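Local coordinates for glycosyl hydrolases family 2, sugar binding domain protein (Bacteroides uniformis str. 3978 T3 ii, PDB 6D1P) that is a beta-glucuronidase of a human gut bacterium, a family 2 glycoside hydrolase that probably cleaves the O-glycosidic bond of glucuronides, at residues 176-181 and 386-391; 426-431 and 464-469. One frame throughout, in Å; residues are numbered along the deposited sequence.

Contact 1 of 2, residues 176-181 and 386-391; sequences MIPSDM and EIPWCR. With K (potassium ion), chain K.
Arg-391 leaves the turn after the third barrel strand with its CB equally far from the CB atoms of Ser-179 and Met-181, and its CG stands anti to its own carbonyl carbon (chi1 -66°). From CG to NE the chain is extended, and CD passes 3.4 Å from Met-181 O. At the tip, NH1 donates to Met-181 O at 2.9 Å. The oxygen sits at the guanidinium edge, close to its plane, and the nitrogen lies in the plane of the carbonyl. NH2 turns to Glu-428 in a salt bridge, so one guanidinium ties a backbone carbonyl to a carboxylate.

Behind it, Ser-179 CB presses on Arg-391 O at 3.2 Å. Its OG accepts from Met-181 N at 2.7 Å, closing an ST turn that sets the Met-181 peptide, and is also hydrogen-bonded to the carboxylate of Asp-434. Only a weak backbone bond, Ser-179 N to Cys-390 O, accompanies this. Further back the contact is apolar: the rings of Pro-178 and Pro-388 cross obliquely, CB to CB 3.8 Å, and Ile-177 lays CD1 against Pro-388 and CG2 near Trp-389 CD1.

On the far side of 176-181, around the cis peptide before Pro-178, Met-176 O (2.5 Å) and Pro-178 O (2.6 Å) bind the potassium ion with two waters and Asp-173 O. Asp-180 joins indirectly: its OD2 accepts from one of the waters, and its N donates to the other. This is a domain interface, where a potassium-bound loop of the sugar-binding domain packs on a beta-alpha loop of the TIM barrel.

Contact 2 of 2, residues 426-431 and 464-469; sequences GNENDW and AIRRCE
Asp-430 OD1 is gripped twice by Arg-467, side-on: NH2 donates to it at 2.7 Å and NE at 2.9 Å. NE comes in on the syn lone pair, while NH2 arrives from above the carboxylate plane. OD2 accepts from a water that also takes the N-H of Glu-469. A bend at chi3 (91°) folds the Arg-467 guanidinium over the Glu-428 carboxylate, which stacks on one face with the planes 18° apart. The Trp-431 ring runs nearly parallel to the same guanidinium (6°), with CE3 3.2 Å from Arg-467 NH2. Glu-428 OE2 takes the N-H of Arg-466 NH1 at 2.6 Å, and OE1 goes to Arg-391. An alanine in place of Arg-467 would remove both grips on Asp-430 and the charge stacked on Glu-428, and would probably loosen the turn from Glu-428 to Trp-431. Beneath the side chains, Glu-428 N donates to Arg-466 O at 2.9 Å and Arg-466 N, weakly, to Gly-426 O; together they make the parallel bridge of Asn-427 with Arg-466. With arginines around it, Glu-428 is likely to be favoured as the ionised form, at the strand end where family 2 barrels carry an Asn-Glu pair.

How the contacts relate
Both contacts are largely buried and lie on the same side of the chain's centre, their centres about 11 Å apart. They share the TIM barrel: 386-391 follows strand 382-386, and strand 420-432 is its parallel neighbour. Contact 1 joins the barrel to another domain, through proline packing and one arginine-to-carbonyl bond, while the potassium ion binds only the loop of that domain. Contact 2 stays inside one beta-alpha-beta unit and relies on a salt-bridge network. The two touch directly: Arg-391 NH2 meets Glu-428 OE1 at 2.7 Å and packs against Trp-431, and Trp-389 O probably accepts from Asn-427 N. Each also reaches Pro-58 of the second subunit, through Arg-391 in contact 1 and Trp-431 in contact 2.

Contact 1 of 2, residues 176-181 and 386-391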
loop_
_atom_site.group_PDB
_atom_site.type_symbol
_atom_site.label_atom_id
_atom_site.label_comp_id
_atom_site.label_asym_id
_atom_site.label_seq_id
_atom_site.Cartn_x
_atom_site.Cartn_y
_atom_site.Cartn_z
ATOM N N MET A 176 -21.285 -6.401 2.176
ATOM C CA MET A 176 -21.118 -6.816 0.792
ATOM C C MET A 176 -20.741 -8.295 0.769
ATOM O O MET A 176 -19.895 -8.735 1.555
ATOM C CB MET A 176 -20.038 -5.960 0.111
ATOM C CG MET A 176 -19.892 -6.172 -1.379
ATOM S SD MET A 176 -18.557 -5.168 -2.053
ATOM C CE MET A 176 -17.111 -5.976 -1.375
ATOM N N ILE A 177 -21.368 -9.067 -0.110
ATOM C CA ILE A 177 -20.976 -10.470 -0.266
ATOM C C ILE A 177 -19.916 -10.505 -1.359
ATOM O O ILE A 177 -19.951 -9.649 -2.259
ATOM C CB ILE A 177 -22.174 -11.382 -0.601
ATOM C CG1 ILE A 177 -22.931 -10.903 -1.841
ATOM C CG2 ILE A 177 -23.147 -11.499 0.572
ATOM C CD1 ILE A 177 -23.868 -11.977 -2.396
ATOM N N PRO A 178 -18.941 -11.444 -1.321
ATOM C CA PRO A 178 -18.753 -12.463 -0.282
ATOM C C PRO A 178 -18.089 -11.929 0.963
ATOM O O PRO A 178 -17.543 -10.839 0.963
ATOM C CB PRO A 178 -17.821 -13.469 -0.952
ATOM C CG PRO A 178 -16.928 -12.583 -1.788
ATOM C CD PRO A 178 -17.892 -11.544 -2.357
ATOM N N SER A 179 -18.076 -12.745 2.000
ATOM C CA SER A 179 -17.493 -12.356 3.268
ATOM C C SER A 179 -15.985 -12.436 3.229
ATOM O O SER A 179 -15.403 -13.368 2.651
ATOM C CB SER A 179 -17.997 -13.266 4.378
ATOM O OG SER A 179 -17.098 -13.242 5.461
ATOM N N ASP A 180 -15.346 -11.502 3.936
ATOM C CA ASP A 180 -13.896 -11.605 4.037
ATOM C C ASP A 180 -13.448 -12.789 4.887
ATOM O O ASP A 180 -12.244 -13.029 5.012
ATOM C CB ASP A 180 -13.304 -10.308 4.596
ATOM C CG ASP A 180 -13.131 -9.235 3.521
ATOM O OD1 ASP A 180 -12.244 -9.390 2.647
ATOM O OD2 ASP A 180 -13.895 -8.251 3.546
ATOM N N MET A 181 -14.365 -13.525 5.500
ATOM C CA MET A 181 -13.967 -14.793 6.090
ATOM C C MET A 181 -13.739 -15.881 5.042
ATOM O O MET A 181 -13.243 -16.956 5.394
ATOM C CB MET A 181 -15.015 -15.223 7.110
ATOM C CG MET A 181 -15.266 -14.164 8.187
ATOM S SD MET A 181 -16.404 -14.699 9.472
ATOM C CE MET A 181 -15.383 -15.921 10.304
ATOM N N GLU A 386 -22.519 -20.710 -8.535
ATOM C CA GLU A 386 -23.223 -20.192 -7.361
ATOM C C GLU A 386 -22.944 -18.707 -7.174
ATOM O O GLU A 386 -21.960 -18.168 -7.700
ATOM C CB GLU A 386 -22.817 -20.923 -6.070
ATOM C CG GLU A 386 -21.382 -20.668 -5.605
ATOM C CD GLU A 386 -20.897 -21.716 -4.615
ATOM O OE1 GLU A 386 -21.274 -22.918 -4.768
ATOM O OE2 GLU A 386 -20.119 -21.354 -3.701
ATOM N N ILE A 387 -23.805 -18.058 -6.387
ATOM C CA ILE A 387 -23.588 -16.670 -5.968
ATOM C C ILE A 387 -22.650 -16.608 -4.770
ATOM O O ILE A 387 -22.556 -17.576 -3.999
ATOM C CB ILE A 387 -24.905 -15.958 -5.627
ATOM C CG1 ILE A 387 -25.729 -16.765 -4.612
ATOM C CG2 ILE A 387 -25.663 -15.617 -6.891
ATOM C CD1 ILE A 387 -26.739 -15.892 -3.852
ATOM N N PRO A 388 -21.956 -15.476 -4.556
ATOM C CA PRO A 388 -20.946 -15.435 -3.492
ATOM C C PRO A 388 -21.516 -15.137 -2.109
ATOM O O PRO A 388 -20.894 -14.404 -1.327
ATOM C CB PRO A 388 -19.976 -14.337 -3.973
ATOM C CG PRO A 388 -20.738 -13.511 -4.923
ATOM C CD PRO A 388 -21.936 -14.260 -5.396
ATOM N N TRP A 389 -22.686 -15.700 -1.786
ATOM C CA TRP A 389 -23.150 -15.733 -0.396
ATOM C C TRP A 389 -22.338 -16.817 0.312
ATOM O O TRP A 389 -22.738 -17.978 0.437
ATOM C CB TRP A 389 -24.651 -15.987 -0.309
ATOM C CG TRP A 389 -25.177 -15.750 1.070
ATOM C CD1 TRP A 389 -24.570 -15.038 2.060
ATOM C CD2 TRP A 389 -26.406 -16.235 1.626
ATOM N NE1 TRP A 389 -25.336 -15.043 3.189
ATOM C CE2 TRP A 389 -26.473 -15.769 2.951
ATOM C CE3 TRP A 389 -27.453 -17.013 1.129
ATOM C CZ2 TRP A 389 -27.552 -16.052 3.792
ATOM C CZ3 TRP A 389 -28.521 -17.298 1.961
ATOM C CH2 TRP A 389 -28.563 -16.818 3.284
ATOM N N CYS A 390 -21.158 -16.423 0.774
ATOM C CA CYS A 390 -20.119 -17.359 1.192
ATOM C C CYS A 390 -19.589 -16.916 2.553
ATOM O O CYS A 390 -18.774 -15.992 2.628
ATOM C CB CYS A 390 -19.020 -17.416 0.134
ATOM S SG CYS A 390 -17.630 -18.492 0.478
ATOM N N ARG A 391 -20.072 -17.579 3.614
ATOM C CA ARG A 391 -19.666 -17.387 5.007
ATOM C C ARG A 391 -20.155 -16.068 5.608
ATOM O O ARG A 391 -20.569 -15.153 4.884
ATOM C CB ARG A 391 -18.147 -17.476 5.172
ATOM C CG ARG A 391 -17.563 -18.868 4.894
ATOM C CD ARG A 391 -16.054 -18.932 5.131
ATOM N NE ARG A 391 -15.589 -20.296 4.900
ATOM C CZ ARG A 391 -14.328 -20.705 5.024
ATOM N NH1 ARG A 391 -13.368 -19.843 5.376
ATOM N NH2 ARG A 391 -14.028 -21.988 4.797
HETATM K K K K . -17.491 -8.651 2.332
HETATM O O HOH W 1 -16.983 -9.426 5.379
HETATM O O HOH W 2 -15.394 -7.093 2.042
#

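Contact 2 of 2, residues 426-431 and 464-469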
loop_
_atom_site.group_PDB
_atom_site.type_symbol
_atom_site.label_atom_id
_atom_site.label_comp_id
_atom_site.label_asym_id
_atom_site.label_seq_id
_atom_site.Cartn_x
_atom_site.Cartn_y
_atom_site.Cartn_z
ATOM N N GLY A 426 -25.402 -20.527 -2.035
ATOM C CA GLY A 426 -24.468 -20.053 -1.031
ATOM C C GLY A 426 -23.565 -21.179 -0.597
ATOM O O GLY A 426 -23.800 -22.350 -0.911
ATOM N N ASN A 427 -22.523 -20.804 0.142
ATOM C CA ASN A 427 -21.503 -21.743 0.584
ATOM C C ASN A 427 -21.177 -21.503 2.050
ATOM O O ASN A 427 -20.893 -20.369 2.451
ATOM C CB ASN A 427 -20.243 -21.614 -0.278
ATOM C CG ASN A 427 -19.155 -22.541 0.161
ATOM O OD1 ASN A 427 -19.291 -23.774 0.081
ATOM N ND2 ASN A 427 -18.053 -21.965 0.635
ATOM N N GLU A 428 -21.217 -22.574 2.842
ATOM C CA GLU A 428 -20.918 -22.521 4.272
ATOM C C GLU A 428 -21.634 -21.355 4.949
ATOM O O GLU A 428 -21.042 -20.545 5.667
ATOM C CB GLU A 428 -19.401 -22.474 4.490
ATOM C CG GLU A 428 -18.734 -23.745 3.914
ATOM C CD GLU A 428 -17.247 -23.870 4.199
ATOM O OE1 GLU A 428 -16.613 -22.890 4.679
ATOM O OE2 GLU A 428 -16.701 -24.971 3.933
ATOM N N ASN A 429 -22.940 -21.263 4.707
ATOM C CA ASN A 429 -23.675 -20.208 5.393
ATOM C C ASN A 429 -23.904 -20.512 6.873
ATOM O O ASN A 429 -24.526 -19.710 7.566
ATOM C CB ASN A 429 -24.998 -19.947 4.684
ATOM C CG ASN A 429 -24.797 -19.501 3.255
ATOM O OD1 ASN A 429 -25.052 -20.263 2.321
ATOM N ND2 ASN A 429 -24.325 -18.267 3.069
ATOM N N ASP A 430 -23.432 -21.643 7.369
ATOM C CA ASP A 430 -23.441 -21.904 8.791
ATOM C C ASP A 430 -22.214 -21.335 9.505
ATOM O O ASP A 430 -22.056 -21.576 10.707
ATOM C CB ASP A 430 -23.521 -23.406 9.035
ATOM C CG ASP A 430 -22.346 -24.152 8.420
ATOM O OD1 ASP A 430 -21.464 -23.488 7.804
ATOM O OD2 ASP A 430 -22.303 -25.401 8.562
ATOM N N TRP A 431 -21.330 -20.622 8.796
ATOM C CA TRP A 431 -20.113 -20.085 9.397
ATOM C C TRP A 431 -20.371 -18.656 9.884
ATOM O O TRP A 431 -20.534 -17.753 9.051
ATOM C CB TRP A 431 -18.976 -20.110 8.385
ATOM C CG TRP A 431 -17.629 -20.050 8.989
ATOM C CD1 TRP A 431 -17.208 -19.185 9.944
ATOM C CD2 TRP A 431 -16.499 -20.870 8.660
ATOM N NE1 TRP A 431 -15.897 -19.429 10.267
ATOM C CE2 TRP A 431 -15.429 -20.453 9.485
ATOM C CE3 TRP A 431 -16.285 -21.917 7.759
ATOM C CZ2 TRP A 431 -14.167 -21.044 9.433
ATOM C CZ3 TRP A 431 -15.030 -22.511 7.722
ATOM C CH2 TRP A 431 -13.993 -22.082 8.560
ATOM N N ALA A 464 -28.730 -25.664 -5.603
ATOM C CA ALA A 464 -27.872 -26.367 -4.661
ATOM C C ALA A 464 -27.342 -25.371 -3.625
ATOM O O ALA A 464 -27.355 -24.158 -3.849
ATOM C CB ALA A 464 -26.708 -27.064 -5.388
ATOM N N ILE A 465 -26.889 -25.898 -2.475
ATOM C CA ILE A 465 -25.967 -25.194 -1.583
ATOM C C ILE A 465 -24.997 -26.215 -1.009
ATOM O O ILE A 465 -25.163 -27.423 -1.179
ATOM C CB ILE A 465 -26.656 -24.438 -0.427
ATOM C CG1 ILE A 465 -27.419 -25.423 0.471
ATOM C CG2 ILE A 465 -27.518 -23.291 -0.954
ATOM C CD1 ILE A 465 -28.132 -24.788 1.662
ATOM N N ARG A 466 -23.986 -25.710 -0.301
ATOM C CA ARG A 466 -22.972 -26.541 0.338
ATOM C C ARG A 466 -22.830 -26.163 1.809
ATOM O O ARG A 466 -22.665 -24.984 2.139
ATOM C CB ARG A 466 -21.599 -26.419 -0.360
ATOM C CG ARG A 466 -20.581 -27.407 0.236
ATOM C CD ARG A 466 -19.155 -27.300 -0.273
ATOM N NE ARG A 466 -18.302 -28.082 0.613
ATOM C CZ ARG A 466 -17.727 -27.592 1.704
ATOM N NH1 ARG A 466 -17.885 -26.311 1.998
ATOM N NH2 ARG A 466 -16.996 -28.368 2.493
ATOM N N ARG A 467 -22.895 -27.169 2.684
ATOM C CA ARG A 467 -22.587 -27.050 4.110
ATOM C C ARG A 467 -23.444 -25.974 4.785
ATOM O O ARG A 467 -22.980 -24.881 5.111
ATOM C CB ARG A 467 -21.105 -26.747 4.345
ATOM C CG ARG A 467 -20.616 -27.265 5.673
ATOM C CD ARG A 467 -19.304 -26.664 6.080
ATOM N NE ARG A 467 -19.512 -25.454 6.881
ATOM C CZ ARG A 467 -18.568 -24.903 7.639
ATOM N NH1 ARG A 467 -17.371 -25.463 7.681
ATOM N NH2 ARG A 467 -18.821 -23.814 8.371
ATOM N N CYS A 468 -24.712 -26.322 4.995
ATOM C CA CYS A 468 -25.582 -25.533 5.872
ATOM C C CYS A 468 -26.712 -26.478 6.288
ATOM O O CYS A 468 -27.768 -26.505 5.654
ATOM C CB CYS A 468 -26.123 -24.282 5.215
ATOM S SG CYS A 468 -27.044 -23.247 6.417
ATOM N N GLU A 469 -26.463 -27.256 7.344
ATOM C CA GLU A 469 -27.367 -28.359 7.659
ATOM C C GLU A 469 -28.776 -27.865 7.962
ATOM O O GLU A 469 -29.751 -28.516 7.573
ATOM C CB GLU A 469 -26.827 -29.187 8.821
ATOM C CG GLU A 469 -25.565 -29.967 8.481
ATOM C CD GLU A 469 -25.717 -30.931 7.280
ATOM O OE1 GLU A 469 -24.891 -30.834 6.337
ATOM O OE2 GLU A 469 -26.639 -31.792 7.296
HETATM O O HOH W 3 -24.464 -22.866 2.783
HETATM O O HOH W 4 -24.199 -26.999 8.857
#